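PDB 6NZS: dextranase from Pseudarthrobacter oxydans, which catalyses the endohydrolysis of (1->6)-alpha-D-glucosidic linkages in dextran, as a member of glycoside hydrolase family 49. Local coordinates for residues A[12-17]-A[31-36]; A[112-117]-A[131-136]; A[438-441]-A[446-449]; A[524-527]-A[531-534]. One frame throughout, in Å; residues are numbered along the deposited sequence.

Interaction 1. Residues A[12-17]-A[31-36]; sequences TWWHDN and VRRSSF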
loop_
_atom_site.group_PDB
_atom_site.type_symbol
_atom_site.label_atom_id
_atom_site.label_comp_id
_atom_site.label_asym_id
_atom_site.label_seq_id
_atom_site.Cartn_x
_atom_site.Cartn_y
_atom_site.Cartn_z
ATOM N N THR A 12 9.824 20.730 8.669
ATOM C CA THR A 12 10.484 20.072 7.552
ATOM C C THR A 12 11.907 19.723 7.968
ATOM O O THR A 12 12.402 20.164 9.011
ATOM C CB THR A 12 10.513 20.945 6.292
ATOM O OG1 THR A 12 11.428 22.029 6.490
ATOM C CG2 THR A 12 9.136 21.501 5.967
ATOM N N TRP A 13 12.572 18.911 7.146
ATOM C CA TRP A 13 13.906 18.444 7.498
ATOM C C TRP A 13 14.694 18.127 6.236
ATOM O O TRP A 13 14.154 18.076 5.127
ATOM C CB TRP A 13 13.864 17.227 8.428
ATOM C CG TRP A 13 13.049 16.097 7.895
ATOM C CD1 TRP A 13 13.481 15.085 7.077
ATOM C CD2 TRP A 13 11.652 15.860 8.128
ATOM N NE1 TRP A 13 12.441 14.238 6.791
ATOM C CE2 TRP A 13 11.307 14.683 7.420
ATOM C CE3 TRP A 13 10.661 16.523 8.870
ATOM C CZ2 TRP A 13 10.017 14.153 7.439
ATOM C CZ3 TRP A 13 9.371 16.006 8.873
ATOM C CH2 TRP A 13 9.063 14.826 8.159
ATOM N N TRP A 14 15.991 17.896 6.431
ATOM C CA TRP A 14 16.905 17.592 5.345
ATOM C C TRP A 14 17.788 16.432 5.774
ATOM O O TRP A 14 17.741 15.988 6.921
ATOM C CB TRP A 14 17.760 18.823 5.009
ATOM C CG TRP A 14 18.381 18.766 3.663
ATOM C CD1 TRP A 14 19.702 18.570 3.376
ATOM C CD2 TRP A 14 17.714 18.921 2.407
ATOM N NE1 TRP A 14 19.896 18.581 2.016
ATOM C CE2 TRP A 14 18.691 18.795 1.397
ATOM C CE3 TRP A 14 16.381 19.152 2.036
ATOM C CZ2 TRP A 14 18.382 18.889 0.039
ATOM C CZ3 TRP A 14 16.078 19.252 0.685
ATOM C CH2 TRP A 14 17.076 19.115 -0.295
ATOM N N HIS A 15 18.597 15.936 4.837
ATOM C CA HIS A 15 19.642 14.958 5.135
ATOM C C HIS A 15 20.930 15.453 4.496
ATOM O O HIS A 15 21.037 15.501 3.268
ATOM C CB HIS A 15 19.277 13.578 4.587
ATOM C CG HIS A 15 18.102 12.956 5.270
ATOM N ND1 HIS A 15 18.203 12.277 6.466
ATOM C CD2 HIS A 15 16.789 12.941 4.939
ATOM C CE1 HIS A 15 17.005 11.851 6.829
ATOM N NE2 HIS A 15 16.127 12.252 5.927
ATOM N N ASP A 16 21.913 15.812 5.328
ATOM C CA ASP A 16 23.167 16.324 4.785
ATOM C C ASP A 16 23.989 15.228 4.119
ATOM O O ASP A 16 24.916 15.538 3.359
ATOM C CB ASP A 16 23.981 17.025 5.875
ATOM C CG ASP A 16 23.359 18.337 6.322
ATOM O OD1 ASP A 16 22.502 18.887 5.599
ATOM O OD2 ASP A 16 23.735 18.827 7.408
ATOM N N ASN A 17 23.666 13.965 4.386
ATOM C CA ASN A 17 24.281 12.814 3.748
ATOM C C ASN A 17 23.503 12.339 2.521
ATOM O O ASN A 17 23.648 11.177 2.112
ATOM C CB ASN A 17 24.433 11.676 4.763
ATOM C CG ASN A 17 23.104 11.247 5.366
ATOM O OD1 ASN A 17 22.213 12.066 5.587
ATOM N ND2 ASN A 17 22.971 9.962 5.645
ATOM N N VAL A 31 21.564 8.692 2.018
ATOM C CA VAL A 31 20.124 8.679 1.762
ATOM C C VAL A 31 19.897 9.111 0.320
ATOM O O VAL A 31 20.411 10.150 -0.106
ATOM C CB VAL A 31 19.374 9.628 2.719
ATOM C CG1 VAL A 31 17.884 9.645 2.387
ATOM C CG2 VAL A 31 19.591 9.222 4.176
ATOM N N ARG A 32 19.123 8.325 -0.428
ATOM C CA ARG A 32 18.845 8.662 -1.825
ATOM C C ARG A 32 17.888 9.850 -1.901
ATOM O O ARG A 32 16.779 9.794 -1.358
ATOM C CB ARG A 32 18.240 7.462 -2.553
ATOM C CG ARG A 32 18.431 7.525 -4.071
ATOM C CD ARG A 32 17.610 6.459 -4.813
ATOM N NE ARG A 32 17.862 5.090 -4.361
ATOM C CZ ARG A 32 18.856 4.316 -4.794
ATOM N NH1 ARG A 32 19.721 4.771 -5.698
ATOM N NH2 ARG A 32 18.987 3.081 -4.314
ATOM N N ARG A 33 18.316 10.912 -2.577
ATOM C CA ARG A 33 17.505 12.097 -2.805
ATOM C C ARG A 33 16.849 11.977 -4.174
ATOM O O ARG A 33 17.453 11.459 -5.113
ATOM C CB ARG A 33 18.397 13.342 -2.786
ATOM C CG ARG A 33 17.666 14.629 -3.142
ATOM C CD ARG A 33 18.571 15.838 -3.030
ATOM N NE ARG A 33 17.941 16.986 -3.663
ATOM C CZ ARG A 33 18.525 18.168 -3.815
ATOM N NH1 ARG A 33 19.764 18.354 -3.372
ATOM N NH2 ARG A 33 17.879 19.147 -4.430
ATOM N N SER A 34 15.616 12.476 -4.301
ATOM C CA SER A 34 14.965 12.469 -5.611
ATOM C C SER A 34 15.761 13.262 -6.641
ATOM O O SER A 34 16.117 14.423 -6.418
ATOM C CB SER A 34 13.560 13.061 -5.520
ATOM O OG SER A 34 12.941 13.108 -6.807
ATOM N N SER A 35 16.017 12.629 -7.788
ATOM C CA SER A 35 16.637 13.311 -8.916
ATOM C C SER A 35 15.659 14.172 -9.695
ATOM O O SER A 35 16.086 14.954 -10.550
ATOM C CB SER A 35 17.201 12.280 -9.893
ATOM O OG SER A 35 18.182 11.486 -9.256
ATOM N N PHE A 36 14.364 14.069 -9.412
ATOM C CA PHE A 36 13.361 14.579 -10.328
ATOM C C PHE A 36 12.507 15.707 -9.784
ATOM O O PHE A 36 11.960 16.466 -10.592
ATOM C CB PHE A 36 12.469 13.426 -10.815
ATOM C CG PHE A 36 13.263 12.298 -11.379
ATOM C CD1 PHE A 36 13.833 12.420 -12.630
ATOM C CD2 PHE A 36 13.499 11.147 -10.648
ATOM C CE1 PHE A 36 14.603 11.409 -13.164
ATOM C CE2 PHE A 36 14.271 10.127 -11.187
ATOM C CZ PHE A 36 14.820 10.264 -12.437
#

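Interaction 2. Residues A[112-117]-A[131-136]; sequences DQVQIR and DTVKIK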
loop_
_atom_site.group_PDB
_atom_site.type_symbol
_atom_site.label_atom_id
_atom_site.label_comp_id
_atom_site.label_asym_id
_atom_site.label_seq_id
_atom_site.Cartn_x
_atom_site.Cartn_y
_atom_site.Cartn_z
ATOM N N ASP A 112 -2.633 23.197 -15.172
ATOM C CA ASP A 112 -3.427 22.040 -15.565
ATOM C C ASP A 112 -2.555 20.867 -15.987
ATOM O O ASP A 112 -3.026 19.723 -15.971
ATOM C CB ASP A 112 -4.375 22.400 -16.709
ATOM C CG ASP A 112 -5.491 21.386 -16.874
ATOM O OD1 ASP A 112 -6.191 21.116 -15.877
ATOM O OD2 ASP A 112 -5.671 20.867 -17.991
ATOM N N GLN A 113 -1.304 21.120 -16.361
ATOM C CA GLN A 113 -0.368 20.046 -16.672
ATOM C C GLN A 113 0.263 19.436 -15.431
ATOM O O GLN A 113 1.157 18.590 -15.549
ATOM C CB GLN A 113 0.696 20.522 -17.666
ATOM C CG GLN A 113 0.138 20.727 -19.073
ATOM C CD GLN A 113 1.215 20.768 -20.132
ATOM O OE1 GLN A 113 2.336 21.193 -19.875
ATOM N NE2 GLN A 113 0.878 20.312 -21.335
ATOM N N VAL A 114 -0.175 19.831 -14.244
ATOM C CA VAL A 114 0.152 19.115 -13.020
ATOM C C VAL A 114 -1.163 18.631 -12.437
ATOM O O VAL A 114 -1.970 19.438 -11.956
ATOM C CB VAL A 114 0.904 19.988 -12.012
ATOM C CG1 VAL A 114 1.189 19.176 -10.754
ATOM C CG2 VAL A 114 2.191 20.507 -12.612
ATOM N N GLN A 115 -1.381 17.322 -12.460
ATOM C CA GLN A 115 -2.598 16.742 -11.914
ATOM C C GLN A 115 -2.334 16.165 -10.530
ATOM O O GLN A 115 -1.273 15.588 -10.277
ATOM C CB GLN A 115 -3.146 15.671 -12.854
ATOM C CG GLN A 115 -3.720 16.304 -14.129
ATOM C CD GLN A 115 -4.941 17.170 -13.835
ATOM O OE1 GLN A 115 -5.847 16.742 -13.128
ATOM N NE2 GLN A 115 -4.965 18.391 -14.370
ATOM N N ILE A 116 -3.309 16.329 -9.640
ATOM C CA ILE A 116 -3.272 15.756 -8.298
ATOM C C ILE A 116 -4.147 14.515 -8.290
ATOM O O ILE A 116 -5.281 14.544 -8.784
ATOM C CB ILE A 116 -3.774 16.769 -7.254
ATOM C CG1 ILE A 116 -2.848 17.986 -7.205
ATOM C CG2 ILE A 116 -3.898 16.117 -5.869
ATOM C CD1 ILE A 116 -3.444 19.187 -6.511
ATOM N N ARG A 117 -3.625 13.418 -7.748
ATOM C CA ARG A 117 -4.438 12.229 -7.525
ATOM C C ARG A 117 -4.265 11.831 -6.065
ATOM O O ARG A 117 -3.122 11.746 -5.586
ATOM C CB ARG A 117 -4.042 11.066 -8.438
ATOM C CG ARG A 117 -4.375 11.301 -9.913
ATOM C CD ARG A 117 -4.493 9.947 -10.663
ATOM N NE ARG A 117 -4.917 10.103 -12.061
ATOM C CZ ARG A 117 -5.118 9.110 -12.935
ATOM N NH1 ARG A 117 -4.945 7.824 -12.607
ATOM N NH2 ARG A 117 -5.501 9.413 -14.168
ATOM N N ASP A 131 8.575 25.419 -14.801
ATOM C CA ASP A 131 8.867 24.135 -14.165
ATOM C C ASP A 131 8.360 24.019 -12.734
ATOM O O ASP A 131 8.690 23.036 -12.058
ATOM C CB ASP A 131 10.354 23.755 -14.257
ATOM C CG ASP A 131 11.272 24.776 -13.630
ATOM O OD1 ASP A 131 10.818 25.627 -12.834
ATOM O OD2 ASP A 131 12.487 24.713 -13.930
ATOM N N THR A 132 7.547 24.964 -12.260
ATOM C CA THR A 132 7.163 24.994 -10.852
ATOM C C THR A 132 5.685 25.312 -10.677
ATOM O O THR A 132 5.199 26.334 -11.177
ATOM C CB THR A 132 7.984 26.046 -10.098
ATOM O OG1 THR A 132 9.382 25.738 -10.204
ATOM C CG2 THR A 132 7.577 26.089 -8.629
ATOM N N VAL A 133 4.984 24.461 -9.928
ATOM C CA VAL A 133 3.592 24.678 -9.561
ATOM C C VAL A 133 3.525 24.885 -8.055
ATOM O O VAL A 133 4.338 24.340 -7.299
ATOM C CB VAL A 133 2.727 23.470 -9.996
ATOM C CG1 VAL A 133 3.136 22.194 -9.235
ATOM C CG2 VAL A 133 1.248 23.749 -9.827
ATOM N N LYS A 134 2.566 25.698 -7.622
ATOM C CA LYS A 134 2.265 25.909 -6.211
ATOM C C LYS A 134 0.901 25.292 -5.928
ATOM O O LYS A 134 -0.066 25.571 -6.643
ATOM C CB LYS A 134 2.243 27.411 -5.881
ATOM C CG LYS A 134 2.507 27.763 -4.415
ATOM C CD LYS A 134 2.393 29.278 -4.164
ATOM C CE LYS A 134 3.504 30.028 -4.877
ATOM N NZ LYS A 134 4.809 29.942 -4.147
ATOM N N ILE A 135 0.829 24.446 -4.900
ATOM C CA ILE A 135 -0.381 23.711 -4.538
ATOM C C ILE A 135 -0.782 24.106 -3.124
ATOM O O ILE A 135 0.041 24.036 -2.201
ATOM C CB ILE A 135 -0.138 22.191 -4.595
ATOM C CG1 ILE A 135 0.336 21.782 -5.985
ATOM C CG2 ILE A 135 -1.395 21.419 -4.199
ATOM C CD1 ILE A 135 1.031 20.434 -5.991
ATOM N N LYS A 136 -2.046 24.485 -2.937
ATOM C CA LYS A 136 -2.535 24.829 -1.604
ATOM C C LYS A 136 -3.094 23.571 -0.957
ATOM O O LYS A 136 -4.093 23.017 -1.425
ATOM C CB LYS A 136 -3.597 25.918 -1.660
ATOM C CG LYS A 136 -3.995 26.387 -0.265
ATOM C CD LYS A 136 -5.080 27.441 -0.341
ATOM C CE LYS A 136 -4.538 28.806 0.013
ATOM N NZ LYS A 136 -5.391 29.432 1.053
#

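Interaction 3. Residues A[438-441]-A[446-449]; sequences MYWK and NTCI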
loop_
_atom_site.group_PDB
_atom_site.type_symbol
_atom_site.label_atom_id
_atom_site.label_comp_id
_atom_site.label_asym_id
_atom_site.label_seq_id
_atom_site.Cartn_x
_atom_site.Cartn_y
_atom_site.Cartn_z
ATOM N N MET A 438 -2.497 -3.647 -13.189
ATOM C CA MET A 438 -3.010 -5.012 -13.275
ATOM C C MET A 438 -3.307 -5.332 -14.738
ATOM O O MET A 438 -4.137 -4.673 -15.374
ATOM C CB MET A 438 -4.244 -5.168 -12.388
ATOM C CG MET A 438 -3.920 -4.961 -10.898
ATOM S SD MET A 438 -5.271 -5.351 -9.751
ATOM C CE MET A 438 -6.472 -4.120 -10.233
ATOM N N TYR A 439 -2.604 -6.322 -15.289
ATOM C CA TYR A 439 -2.445 -6.385 -16.738
ATOM C C TYR A 439 -2.737 -7.728 -17.390
ATOM O O TYR A 439 -2.661 -7.807 -18.614
ATOM C CB TYR A 439 -1.020 -5.971 -17.147
ATOM C CG TYR A 439 0.084 -6.955 -16.759
ATOM C CD1 TYR A 439 0.468 -7.990 -17.611
ATOM C CD2 TYR A 439 0.764 -6.828 -15.553
ATOM C CE1 TYR A 439 1.480 -8.874 -17.259
ATOM C CE2 TYR A 439 1.780 -7.704 -15.200
ATOM C CZ TYR A 439 2.133 -8.718 -16.060
ATOM O OH TYR A 439 3.145 -9.582 -15.711
ATOM N N TRP A 440 -3.059 -8.770 -16.630
ATOM C CA TRP A 440 -2.967 -10.138 -17.141
ATOM C C TRP A 440 -3.867 -10.376 -18.350
ATOM O O TRP A 440 -5.058 -10.046 -18.343
ATOM C CB TRP A 440 -3.362 -11.120 -16.044
ATOM C CG TRP A 440 -2.630 -10.969 -14.754
ATOM C CD1 TRP A 440 -3.166 -10.603 -13.550
ATOM C CD2 TRP A 440 -1.242 -11.230 -14.513
ATOM N NE1 TRP A 440 -2.195 -10.608 -12.583
ATOM C CE2 TRP A 440 -1.007 -10.999 -13.143
ATOM C CE3 TRP A 440 -0.178 -11.649 -15.322
ATOM C CZ2 TRP A 440 0.248 -11.149 -12.564
ATOM C CZ3 TRP A 440 1.073 -11.797 -14.747
ATOM C CH2 TRP A 440 1.277 -11.549 -13.378
ATOM N N LYS A 441 -3.286 -10.996 -19.380
ATOM C CA LYS A 441 -4.062 -11.423 -20.537
ATOM C C LYS A 441 -4.943 -12.617 -20.190
ATOM O O LYS A 441 -6.106 -12.686 -20.611
ATOM C CB LYS A 441 -3.078 -11.774 -21.657
ATOM C CG LYS A 441 -3.631 -12.470 -22.890
ATOM C CD LYS A 441 -2.459 -12.781 -23.821
ATOM C CE LYS A 441 -2.814 -13.774 -24.915
ATOM N NZ LYS A 441 -1.651 -14.045 -25.811
ATOM N N ASN A 446 -6.273 -14.328 -8.809
ATOM C CA ASN A 446 -5.901 -13.373 -7.763
ATOM C C ASN A 446 -5.619 -12.008 -8.384
ATOM O O ASN A 446 -4.475 -11.555 -8.429
ATOM C CB ASN A 446 -4.699 -13.882 -6.926
ATOM C CG ASN A 446 -3.426 -14.055 -7.748
ATOM O OD1 ASN A 446 -3.465 -14.522 -8.887
ATOM N ND2 ASN A 446 -2.293 -13.675 -7.166
ATOM N N THR A 447 -6.669 -11.343 -8.851
ATOM C CA THR A 447 -6.533 -10.015 -9.440
ATOM C C THR A 447 -7.866 -9.295 -9.270
ATOM O O THR A 447 -8.757 -9.788 -8.572
ATOM C CB THR A 447 -6.003 -10.112 -10.884
ATOM O OG1 THR A 447 -5.698 -8.803 -11.398
ATOM C CG2 THR A 447 -7.020 -10.788 -11.782
ATOM N N CYS A 448 -7.979 -8.123 -9.908
ATOM C CA CYS A 448 -9.128 -7.215 -9.862
ATOM C C CYS A 448 -9.095 -6.316 -8.635
ATOM O O CYS A 448 -8.261 -6.492 -7.741
ATOM C CB CYS A 448 -10.482 -7.938 -9.927
ATOM S SG CYS A 448 -10.654 -9.159 -11.241
ATOM N N ILE A 449 -10.017 -5.357 -8.579
ATOM C CA ILE A 449 -10.086 -4.462 -7.427
ATOM C C ILE A 449 -10.444 -5.237 -6.159
ATOM O O ILE A 449 -9.823 -5.050 -5.106
ATOM C CB ILE A 449 -11.059 -3.304 -7.709
ATOM C CG1 ILE A 449 -10.640 -2.535 -8.974
ATOM C CG2 ILE A 449 -11.141 -2.381 -6.500
ATOM C CD1 ILE A 449 -9.271 -1.855 -8.883
HETATM O O HOH W 1 -2.070 -11.532 -9.836
HETATM O O HOH W 2 -3.129 -8.343 -10.639
#

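Interaction 4. Residues A[524-527]-A[531-534]; sequences RYTN and EKVT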
loop_
_atom_site.group_PDB
_atom_site.type_symbol
_atom_site.label_atom_id
_atom_site.label_comp_id
_atom_site.label_asym_id
_atom_site.label_seq_id
_atom_site.Cartn_x
_atom_site.Cartn_y
_atom_site.Cartn_z
ATOM N N ARG A 524 -18.976 -20.715 -6.681
ATOM C CA ARG A 524 -19.055 -21.469 -5.435
ATOM C C ARG A 524 -18.202 -22.724 -5.567
ATOM O O ARG A 524 -18.485 -23.588 -6.405
ATOM C CB ARG A 524 -20.507 -21.846 -5.129
ATOM C CG ARG A 524 -21.431 -20.650 -5.003
ATOM C CD ARG A 524 -22.809 -21.023 -4.480
ATOM N NE ARG A 524 -23.586 -21.821 -5.425
ATOM C CZ ARG A 524 -24.200 -22.961 -5.119
ATOM N NH1 ARG A 524 -24.124 -23.461 -3.896
ATOM N NH2 ARG A 524 -24.891 -23.610 -6.046
ATOM N N TYR A 525 -17.160 -22.823 -4.747
ATOM C CA TYR A 525 -16.321 -24.011 -4.730
ATOM C C TYR A 525 -16.897 -25.038 -3.750
ATOM O O TYR A 525 -17.853 -24.763 -3.017
ATOM C CB TYR A 525 -14.869 -23.636 -4.414
ATOM C CG TYR A 525 -14.108 -23.049 -5.600
ATOM C CD1 TYR A 525 -14.774 -22.670 -6.761
ATOM C CD2 TYR A 525 -12.728 -22.899 -5.560
ATOM C CE1 TYR A 525 -14.084 -22.141 -7.845
ATOM C CE2 TYR A 525 -12.028 -22.375 -6.645
ATOM C CZ TYR A 525 -12.715 -22.006 -7.777
ATOM O OH TYR A 525 -12.032 -21.486 -8.859
ATOM N N THR A 526 -16.324 -26.244 -3.760
ATOM C CA THR A 526 -16.785 -27.342 -2.912
ATOM C C THR A 526 -15.672 -27.807 -1.986
ATOM O O THR A 526 -14.509 -27.436 -2.131
ATOM C CB THR A 526 -17.252 -28.553 -3.742
ATOM O OG1 THR A 526 -16.108 -29.262 -4.238
ATOM C CG2 THR A 526 -18.118 -28.121 -4.909
ATOM N N ASN A 527 -16.040 -28.662 -1.032
ATOM C CA ASN A 527 -15.052 -29.430 -0.287
ATOM C C ASN A 527 -14.704 -30.681 -1.092
ATOM O O ASN A 527 -15.295 -30.929 -2.147
ATOM C CB ASN A 527 -15.567 -29.720 1.127
ATOM C CG ASN A 527 -16.837 -30.558 1.151
ATOM O OD1 ASN A 527 -17.220 -31.180 0.161
ATOM N ND2 ASN A 527 -17.496 -30.575 2.306
ATOM N N GLU A 531 -19.522 -31.013 -1.479
ATOM C CA GLU A 531 -20.533 -30.110 -0.946
ATOM C C GLU A 531 -20.135 -28.674 -1.264
ATOM O O GLU A 531 -19.031 -28.241 -0.914
ATOM C CB GLU A 531 -20.661 -30.297 0.562
ATOM C CG GLU A 531 -21.714 -29.401 1.200
ATOM C CD GLU A 531 -21.750 -29.517 2.709
ATOM O OE1 GLU A 531 -21.064 -30.406 3.260
ATOM O OE2 GLU A 531 -22.465 -28.712 3.347
ATOM N N LYS A 532 -21.034 -27.941 -1.917
ATOM C CA LYS A 532 -20.755 -26.575 -2.340
ATOM C C LYS A 532 -20.983 -25.599 -1.196
ATOM O O LYS A 532 -21.930 -25.738 -0.419
ATOM C CB LYS A 532 -21.690 -26.179 -3.485
ATOM C CG LYS A 532 -21.194 -26.532 -4.870
ATOM C CD LYS A 532 -21.795 -25.625 -5.925
ATOM C CE LYS A 532 -21.978 -26.374 -7.227
ATOM N NZ LYS A 532 -22.265 -25.456 -8.355
ATOM N N VAL A 533 -20.113 -24.590 -1.103
ATOM C CA VAL A 533 -20.446 -23.442 -0.271
ATOM C C VAL A 533 -21.662 -22.738 -0.867
ATOM O O VAL A 533 -22.001 -22.898 -2.045
ATOM C CB VAL A 533 -19.279 -22.454 -0.107
ATOM C CG1 VAL A 533 -18.053 -23.165 0.429
ATOM C CG2 VAL A 533 -18.971 -21.753 -1.435
ATOM N N THR A 534 -22.325 -21.945 -0.035
ATOM C CA THR A 534 -23.492 -21.188 -0.448
ATOM C C THR A 534 -23.162 -19.702 -0.473
ATOM O O THR A 534 -22.366 -19.208 0.334
ATOM C CB THR A 534 -24.665 -21.439 0.501
ATOM O OG1 THR A 534 -24.341 -20.937 1.800
ATOM C CG2 THR A 534 -24.949 -22.930 0.605
HETATM O O HOH W 3 -25.072 -25.121 -1.763
#

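Interaction 1. Residues A[12-17]-A[31-36]
Trp-14 meets Arg-33 rim first: the benzo edge of the indole stands over one face of the guanidinium, with CH2 3.9 Å above the plane and over its centre, while Trp-14 CZ2 lies 3.7 Å from Arg-33 NH1. The two planes are 74° apart, so the indole presents its edge to the charged group. Arg-33 gets there because its chain runs extended from CG to NE, with CG anti to the backbone N (chi1 175°). Beside this pair, Val-31 lies over one face of the His-15 ring, its CG2 4.1 Å from His-15 ND1, and the same methyl touches Asn-17 ND2 at 3.8 Å. The backbones are joined by one hydrogen bond, from Val-31 N to Asn-17 O at 3.2 Å. Asn-17 leads directly into strand 18-20, and Val-31 and Arg-33 bond on to Val-19 of that strand; the contact thus opens the short parallel pairing of 18-20 with 31-33 in the N-terminal Ig-like domain. Further out, Asp-38 forms a salt bridge with Arg-33 NH2. With a leucine in place of Arg-33, Asp-38 would probably lose its charged mate and the Trp-14 rim the flat group it stands on. His-15 NE2 is bonded to Tyr-56 OH, and Asn-17 ND2 to Asp-29 O and Thr-236 OG1, which hold the side chains next to Val-31 in place.

Interaction 2. Residues A[112-117]-A[131-136]
Val-114 and Val-133 reach toward each other tip to tip, and a single methyl does most of the touching: Val-133 CG1 rests between the two branches of Val-114, 3.9 Å from CG1 and 3.9 Å from CG2. That methyl occupies the position between its own backbone N and carbonyl carbon (chi1 65°), which puts it at the front of the side chain. Ile-135 makes the second point of contact in a different manner. Its CG2 branch lies 3.8 Å from CD1 of Ile-116, and the two isoleucines slide past each other in opposite directions instead of meeting head on. No hydrogen bond crosses between 112-117 and 131-136, and the nearest CA atoms, those of Val-114 and Val-133, are 7.4 Å apart. Such spacing fits two layers packed through their side chains, as in the sandwich core of an Ig-like domain, and not neighbours within a sheet. Gln-115 bonds from NE2 to Asp-112 O at 2.8 Å within its own segment. Around the four aliphatic residues, strand 114-117 is paired with 144-150, whose Phe-146, Val-148 and Phe-150 add to the apolar core, while strand 132-137 runs between 125-129 and 96-102, the latter bringing Val-100 against Ile-135.

Interaction 3. Residues A[438-441]-A[446-449]
Met-438 packs tightly against the second segment through its thioether end. The bend at chi3 (-64°) turns CE inward, where it lies 3.8 Å from Ile-449 CD1 and equally close to the carbonyl carbon of Cys-448, while Met-438 SD passes 3.8 Å from Thr-447 OG1. The methionine crosses Ile-449 at about a right angle but slides past Thr-447. Toward Trp-440 the contact is smaller and water-mediated. Trp-440 turns the pyrrole edge of its indole to the threonine, with CD1 3.9 Å from Thr-447 CB, yet its N-H makes no direct bond to 446-449. One water, 2.9 Å from Trp-440 NE1, links it to Asn-446 O; a second is held only weakly by NE1 but lies 2.7 Å from Thr-447 OG1. That hydroxyl is also bonded to Asn-486. Both segments belong to the loop that carries the chain of the beta-solenoid from strand 423-435 to strand 450-452, and the Cys-448 to Cys-487 disulfide ties it to the next turn of parallel strands. The chemistry implies a division of labour: carbon and sulfur make up the methionine's part, near which Cys-448 N is buried without a partner, while the tryptophan N-H reaches across through water, firmly through one and weakly through a second.

Interaction 4. Residues A[524-527]-A[531-534]
Glu-531 O is gripped from two sides of one backbone corner: Asn-527 N donates a hydrogen bond to it at 3.0 Å, and Thr-526 makes a CA-H...O contact with it, CA 3.1 Å away. Asn-527 and Glu-531 are tied again through Asn-527 OD1, which takes the N-H of Glu-531 at 2.8 Å; the donor stands above the carbonyl plane, 40° out of it. Asn-527 CG sits between its own backbone N and carbonyl carbon (chi1 62°), the crowded position, and this folds the amide back across the loop. On the far side of Lys-532, Val-533 N bonds to Tyr-525 O at 3.0 Å. Thr-526 and Lys-532 thereby form a non-hydrogen-bonded antiparallel bridge, the single rung of a hairpin-like loop that leaves the solenoid after strand 521-524. Their side chains press closely, with Thr-526 CG2 3.5 Å from Lys-532 CG. Arg-524 clasps the second segment from the solenoid end: bent at chi3, it brings NH1 to Val-533 O at 2.9 Å, while Lys-532 CD lies over one guanidinium face, toward its rim, 3.5 Å above the plane. Were Arg-524 an alanine, Val-533 O would probably lose this donor, and the aliphatic chain of Lys-532 the guanidinium it packs against. Arg-524 NH2 and Lys-532 NZ come within 4.0 Å of each other; Glu-577, which forms a salt bridge with Lys-532 NZ and a long, weak ion pair with Arg-524, is likely to balance the two charges.

From the N terminus the four contacts follow in series, each closing its loop before the next opens, so none nests in or crosses another. Interaction 1 closes the excursion through strand 18-20, and interaction 2, with its centre about 21 Å away, closes the stretch that contains strand 125-129 and joins two strand layers; both lie in the Ig-like domain. Interactions 3 and 4 close much shorter loops, of four and three intervening residues, beside strands 450-452 and 521-524, which belong to the same parallel sheet of the solenoid. Their nearest atoms are about 9 Å apart. Interaction 4 is the outlying one, its centre about 54 Å from that of interaction 1, on the opposite side of the chain's centre.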